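Local coordinates for protein amidohydrolase (Xanthomonas campestris pv. campestris, PDB 4DZH) that probably deaminates adenosine-type nucleosides such as 5'-methylthioadenosine, as a zinc-dependent member of the amidohydrolase superfamily, at residues 14-20 with 36-42; 84-90 with 318-324. All blocks are in the same frame, centred on the assembly; numbering follows the deposited sequence.

How the interactions relate
Interaction 1 and interaction 2 lie in two separate parts of an amidohydrolase chain, their centres about 36 Å apart and their nearest atoms about 21 Å apart. They follow one another along the sequence: the pairing of 14-20 with 36-42 is complete before 84-90 begins its long-range contact with 318-324. Interaction 1 belongs to the small mixed sheet built from strands 16-20, 36-41, 44-50 and 63-66, remote from the metal sites. Interaction 2 joins the loop after strand 69-80 to the loop after strand 310-313 within the TIM-barrel part, beside the magnesium site. One contact thus builds a peripheral sheet by local pairing, whereas the other ties distant loops together.

Interaction 1 (14-20 with 36-42)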
loop_
_atom_site.group_PDB
_atom_site.type_symbol
_atom_site.label_atom_id
_atom_site.label_comp_id
_atom_site.label_asym_id
_atom_site.label_seq_id
_atom_site.Cartn_x
_atom_site.Cartn_y
_atom_site.Cartn_z
ATOM N N CYS A 14 -7.487 4.263 -38.778
ATOM C CA CYS A 14 -6.541 3.688 -37.834
ATOM C C CYS A 14 -7.299 2.547 -37.154
ATOM O O CYS A 14 -8.521 2.442 -37.304
ATOM C CB CYS A 14 -6.074 4.742 -36.835
ATOM S SG CYS A 14 -7.343 5.303 -35.637
ATOM N N ASP A 15 -6.599 1.674 -36.435
ATOM C CA ASP A 15 -7.224 0.448 -35.927
ATOM C C ASP A 15 -8.086 0.775 -34.704
ATOM O O ASP A 15 -9.240 0.321 -34.571
ATOM C CB ASP A 15 -6.150 -0.560 -35.437
ATOM C CG ASP A 15 -5.369 -1.239 -36.576
ATOM O OD1 ASP A 15 -5.726 -1.088 -37.761
ATOM O OD2 ASP A 15 -4.384 -1.953 -36.264
ATOM N N LEU A 16 -7.505 1.561 -33.807
ATOM C CA LEU A 16 -8.116 1.811 -32.509
ATOM C C LEU A 16 -7.875 3.260 -32.099
ATOM O O LEU A 16 -6.770 3.784 -32.296
ATOM C CB LEU A 16 -7.470 0.872 -31.479
ATOM C CG LEU A 16 -7.841 0.986 -30.005
ATOM C CD1 LEU A 16 -9.286 0.558 -29.719
ATOM C CD2 LEU A 16 -6.892 0.143 -29.182
ATOM N N LEU A 17 -8.899 3.907 -31.570
ATOM C CA LEU A 17 -8.753 5.205 -30.935
ATOM C C LEU A 17 -9.234 5.077 -29.484
ATOM O O LEU A 17 -10.371 4.671 -29.239
ATOM C CB LEU A 17 -9.601 6.260 -31.664
ATOM C CG LEU A 17 -9.492 7.654 -31.040
ATOM C CD1 LEU A 17 -8.115 8.226 -31.315
ATOM C CD2 LEU A 17 -10.572 8.587 -31.510
ATOM N N ILE A 18 -8.386 5.413 -28.524
ATOM C CA ILE A 18 -8.784 5.372 -27.110
ATOM C C ILE A 18 -8.947 6.798 -26.667
ATOM O O ILE A 18 -7.978 7.536 -26.651
ATOM C CB ILE A 18 -7.698 4.687 -26.210
ATOM C CG1 ILE A 18 -7.462 3.263 -26.671
ATOM C CG2 ILE A 18 -8.126 4.676 -24.728
ATOM C CD1 ILE A 18 -6.149 2.655 -26.167
ATOM N N GLU A 19 -10.170 7.198 -26.310
ATOM C CA GLU A 19 -10.381 8.544 -25.777
ATOM C C GLU A 19 -10.462 8.497 -24.266
ATOM O O GLU A 19 -11.193 7.675 -23.725
ATOM C CB GLU A 19 -11.670 9.169 -26.327
ATOM C CG GLU A 19 -11.754 9.230 -27.861
ATOM C CD GLU A 19 -13.155 9.598 -28.309
ATOM O OE1 GLU A 19 -14.089 9.600 -27.441
ATOM O OE2 GLU A 19 -13.325 9.882 -29.522
ATOM N N ALA A 20 -9.770 9.424 -23.608
ATOM C CA ALA A 20 -9.748 9.416 -22.142
ATOM C C ALA A 20 -9.857 10.805 -21.515
ATOM O O ALA A 20 -9.462 11.820 -22.114
ATOM C CB ALA A 20 -8.490 8.737 -21.661
ATOM N N HIS A 36 -7.754 14.061 -24.137
ATOM C CA HIS A 36 -6.892 13.684 -25.249
ATOM C C HIS A 36 -7.157 12.229 -25.638
ATOM O O HIS A 36 -7.739 11.463 -24.854
ATOM C CB HIS A 36 -5.426 13.826 -24.858
ATOM C CG HIS A 36 -4.816 15.153 -25.191
ATOM N ND1 HIS A 36 -5.281 16.340 -24.675
ATOM C CD2 HIS A 36 -3.776 15.472 -26.004
ATOM C CE1 HIS A 36 -4.530 17.333 -25.121
ATOM N NE2 HIS A 36 -3.620 16.836 -25.940
ATOM N N ALA A 37 -6.716 11.852 -26.835
ATOM C CA ALA A 37 -6.925 10.512 -27.363
ATOM C C ALA A 37 -5.628 9.952 -27.923
ATOM O O ALA A 37 -4.688 10.708 -28.224
ATOM C CB ALA A 37 -8.000 10.536 -28.461
ATOM N N VAL A 38 -5.573 8.630 -28.063
ATOM C CA VAL A 38 -4.384 7.962 -28.563
ATOM C C VAL A 38 -4.818 7.042 -29.655
ATOM O O VAL A 38 -5.672 6.183 -29.455
ATOM C CB VAL A 38 -3.662 7.137 -27.434
ATOM C CG1 VAL A 38 -2.496 6.299 -28.011
ATOM C CG2 VAL A 38 -3.146 8.073 -26.408
ATOM N N ALA A 39 -4.266 7.243 -30.842
ATOM C CA ALA A 39 -4.608 6.366 -31.949
ATOM C C ALA A 39 -3.543 5.294 -32.102
ATOM O O ALA A 39 -2.352 5.546 -31.906
ATOM C CB ALA A 39 -4.771 7.159 -33.269
ATOM N N VAL A 40 -3.981 4.100 -32.493
ATOM C CA VAL A 40 -3.113 2.932 -32.544
ATOM C C VAL A 40 -3.407 2.173 -33.815
ATOM O O VAL A 40 -4.577 2.009 -34.198
ATOM C CB VAL A 40 -3.405 2.001 -31.304
ATOM C CG1 VAL A 40 -2.479 0.795 -31.317
ATOM C CG2 VAL A 40 -3.267 2.774 -29.981
ATOM N N SER A 41 -2.350 1.752 -34.528
ATOM C CA SER A 41 -2.512 0.883 -35.706
ATOM C C SER A 41 -1.400 -0.145 -35.653
ATOM O O SER A 41 -0.254 0.200 -35.371
ATOM C CB SER A 41 -2.398 1.657 -37.028
ATOM O OG SER A 41 -3.494 2.542 -37.173
ATOM N N ASN A 42 -1.729 -1.405 -35.937
ATOM C CA ASN A 42 -0.711 -2.452 -35.966
ATOM C C ASN A 42 0.057 -2.512 -34.671
ATOM O O ASN A 42 1.260 -2.810 -34.645
ATOM C CB ASN A 42 0.199 -2.281 -37.207
ATOM C CG ASN A 42 -0.598 -2.288 -38.456
ATOM O OD1 ASN A 42 -0.932 -1.237 -39.003
ATOM N ND2 ASN A 42 -0.991 -3.476 -38.897
#
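A classic beta bulge marks one end of this antiparallel strand pair, where D15 and L16 both face V40. The carbonyl oxygen V40 O takes a 3.0 Å bond from L16 N, in the carbonyl plane, and a weak, bent one from D15 N (129° at the hydrogen). The D15 side chain, within the bulge, reaches across to the end of strand 36-41: CG stands anti to its own carbonyl carbon (chi1 -73°), and OD2 accepts a nearly straight 2.7 Å bond from N42 N. The amide comes from above the carboxylate plane, and the bond holds the backbone where the strand ends. Beyond the bulge the ladder is regular. V40 N donates to L16 O at 2.8 Å, and I18 and V38 form a reciprocal hydrogen-bonded pair, with the I18 N to V38 O bond almost straight at 173°. These two strands are the inner pair of a four-stranded mixed sheet, with 44-50 beside 36-41 and 63-66 beside 16-20. Side chains alternate between its faces. L16, I18, V38 and V40 share one; the L16 and V40 CB atoms lie 4.2 Å apart. On the face carrying L17, A37 and A39, L17 has CG anti to its backbone N, which brings CD1 to 3.7 Å from A37 CB and 4.0 Å from A39 CB. C14 SG approaches A39 CB from before the bulge, while F58 also packs on both C14 and A39. The E19 carboxylate turns outward from the strand pair to a salt bridge with R55, leaving its CG against A37 CB.

Interaction 2 (84-90 with 318-324); sequences MTLLRGV and CASNNDL. With MG (magnesium ion), chain B.
The buried R88 guanidinium is gripped by three groups: NH1 donates to N322 O at 3.2 Å, in the carbonyl plane, NH2 forms a salt bridge with E127, and NE bonds to the Q392 carbonyl of the second subunit. The arginine chain runs extended to CD and bends at chi3 (-45°), which brings NH1 to that carbonyl. C318 SG lies obliquely to the guanidinium, 3.5 Å from NH1. Nearby, G89 N donates weakly to C318 O, and G89 CA rests 3.4 Å from N322 ND2. C318 CB sits against M84 O, while the T85 and L324 side chains cross at about a right angle, with CG2 3.8 Å from CD1. A cis peptide links N321 to N322, whose OD1 accepts a 2.7 Å bond from N321 N. N321 OD1 binds the magnesium ion at 2.0 Å and accepts from D323 N above its carbonyl plane, closing an Asx turn. D323 OD1 also coordinates, at 2.1 Å, and E289 with three waters completes this site, separate from the zinc site of H79, H81, H228 and D316. Loops following barrel strands, here 69-80 and 310-313, meet in this way in TIM-barrel amidohydrolases.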
loop_
_atom_site.group_PDB
_atom_site.type_symbol
_atom_site.label_atom_id
_atom_site.label_comp_id
_atom_site.label_asym_id
_atom_site.label_seq_id
_atom_site.Cartn_x
_atom_site.Cartn_y
_atom_site.Cartn_z
ATOM N N MET A 84 6.510 -17.690 -7.794
ATOM C CA MET A 84 6.287 -17.610 -6.359
ATOM C C MET A 84 4.909 -17.022 -5.973
ATOM O O MET A 84 4.594 -16.962 -4.791
ATOM C CB MET A 84 7.460 -16.891 -5.659
ATOM C CG MET A 84 8.806 -17.462 -6.071
ATOM S SD MET A 84 10.238 -16.785 -5.209
ATOM C CE MET A 84 10.105 -17.574 -3.614
ATOM N N THR A 85 4.062 -16.632 -6.939
ATOM C CA THR A 85 2.678 -16.330 -6.601
ATOM C C THR A 85 2.062 -17.559 -5.933
ATOM O O THR A 85 1.255 -17.435 -5.028
ATOM C CB THR A 85 1.790 -16.058 -7.801
ATOM O OG1 THR A 85 1.953 -17.137 -8.729
ATOM C CG2 THR A 85 2.132 -14.778 -8.445
ATOM N N LEU A 86 2.470 -18.756 -6.363
ATOM C CA LEU A 86 1.988 -19.987 -5.708
ATOM C C LEU A 86 2.482 -20.165 -4.262
ATOM O O LEU A 86 1.960 -20.993 -3.528
ATOM C CB LEU A 86 2.323 -21.228 -6.588
ATOM C CG LEU A 86 1.576 -21.212 -7.931
ATOM C CD1 LEU A 86 2.068 -22.384 -8.753
ATOM C CD2 LEU A 86 0.057 -21.261 -7.762
ATOM N N LEU A 87 3.455 -19.359 -3.828
ATOM C CA LEU A 87 3.959 -19.434 -2.457
ATOM C C LEU A 87 3.487 -18.192 -1.630
ATOM O O LEU A 87 4.101 -17.830 -0.619
ATOM C CB LEU A 87 5.486 -19.531 -2.436
ATOM C CG LEU A 87 6.091 -20.741 -3.171
ATOM C CD1 LEU A 87 7.541 -20.954 -2.756
ATOM C CD2 LEU A 87 5.277 -21.960 -2.865
ATOM N N ARG A 88 2.401 -17.563 -2.072
ATOM C CA ARG A 88 1.929 -16.345 -1.425
ATOM C C ARG A 88 1.691 -16.529 0.058
ATOM O O ARG A 88 0.823 -17.306 0.425
ATOM C CB ARG A 88 0.640 -15.895 -2.116
ATOM C CG ARG A 88 0.219 -14.462 -1.744
ATOM C CD ARG A 88 -1.104 -14.067 -2.356
ATOM N NE ARG A 88 -1.347 -14.393 -3.770
ATOM C CZ ARG A 88 -1.034 -13.627 -4.813
ATOM N NH1 ARG A 88 -0.350 -12.482 -4.671
ATOM N NH2 ARG A 88 -1.426 -14.007 -6.026
ATOM N N GLY A 89 2.451 -15.804 0.901
ATOM C CA GLY A 89 2.303 -15.880 2.352
ATOM C C GLY A 89 2.672 -17.229 2.939
ATOM O O GLY A 89 2.189 -17.586 4.000
ATOM N N VAL A 90 3.535 -17.990 2.264
ATOM C CA VAL A 90 3.829 -19.357 2.739
ATOM C C VAL A 90 4.674 -19.318 4.004
ATOM O O VAL A 90 4.640 -20.260 4.830
ATOM C CB VAL A 90 4.496 -20.228 1.620
ATOM C CG1 VAL A 90 5.886 -19.723 1.278
ATOM C CG2 VAL A 90 4.555 -21.702 2.035
ATOM N N CYS A 318 6.030 -13.083 -4.309
ATOM C CA CYS A 318 4.882 -13.062 -3.427
ATOM C C CYS A 318 5.091 -13.781 -2.098
ATOM O O CYS A 318 4.163 -13.817 -1.311
ATOM C CB CYS A 318 3.609 -13.579 -4.111
ATOM S SG CYS A 318 3.049 -12.465 -5.431
ATOM N N ALA A 319 6.284 -14.298 -1.840
ATOM C CA ALA A 319 6.567 -14.791 -0.486
ATOM C C ALA A 319 7.264 -13.699 0.315
ATOM O O ALA A 319 7.527 -13.891 1.516
ATOM C CB ALA A 319 7.432 -16.058 -0.529
ATOM N N SER A 320 7.587 -12.578 -0.324
ATOM C CA SER A 320 8.134 -11.423 0.431
ATOM C C SER A 320 7.600 -10.083 -0.104
ATOM O O SER A 320 8.374 -9.198 -0.498
ATOM C CB SER A 320 9.652 -11.433 0.450
ATOM O OG SER A 320 10.222 -11.112 -0.800
ATOM N N ASN A 321 6.278 -9.996 -0.146
ATOM C CA ASN A 321 5.649 -8.726 -0.498
ATOM C C ASN A 321 4.315 -8.473 0.181
ATOM O O ASN A 321 4.211 -7.499 0.925
ATOM C CB ASN A 321 5.624 -8.509 -2.043
ATOM C CG ASN A 321 5.214 -7.087 -2.406
ATOM O OD1 ASN A 321 4.107 -6.629 -2.050
ATOM N ND2 ASN A 321 6.090 -6.378 -3.093
ATOM N N ASN A 322 3.243 -9.254 -0.033
ATOM C CA ASN A 322 3.179 -10.533 -0.763
ATOM C C ASN A 322 2.308 -10.406 -2.011
ATOM O O ASN A 322 1.685 -11.404 -2.457
ATOM C CB ASN A 322 2.548 -11.546 0.177
ATOM C CG ASN A 322 3.507 -11.983 1.242
ATOM O OD1 ASN A 322 4.710 -11.752 1.138
ATOM N ND2 ASN A 322 2.981 -12.588 2.291
ATOM N N ASP A 323 2.198 -9.190 -2.562
ATOM C CA ASP A 323 1.423 -9.024 -3.807
ATOM C C ASP A 323 2.301 -8.522 -4.948
ATOM O O ASP A 323 3.510 -8.277 -4.794
ATOM C CB ASP A 323 0.194 -8.155 -3.610
ATOM C CG ASP A 323 0.518 -6.796 -3.007
ATOM O OD1 ASP A 323 1.651 -6.310 -3.223
ATOM O OD2 ASP A 323 -0.387 -6.177 -2.406
ATOM N N LEU A 324 1.701 -8.421 -6.137
ATOM C CA LEU A 324 2.409 -7.887 -7.328
ATOM C C LEU A 324 1.839 -6.521 -7.657
ATOM O O LEU A 324 1.679 -6.151 -8.828
ATOM C CB LEU A 324 2.199 -8.801 -8.552
ATOM C CG LEU A 324 2.793 -10.187 -8.339
ATOM C CD1 LEU A 324 2.432 -11.116 -9.547
ATOM C CD2 LEU A 324 4.351 -10.226 -8.036
HETATM MG MG MG B . 2.854 -5.102 -2.074
HETATM O O HOH W 1 2.252 -5.980 -0.188
HETATM O O HOH W 2 1.101 -3.900 -1.869
HETATM O O HOH W 3 3.467 -4.264 -3.840
#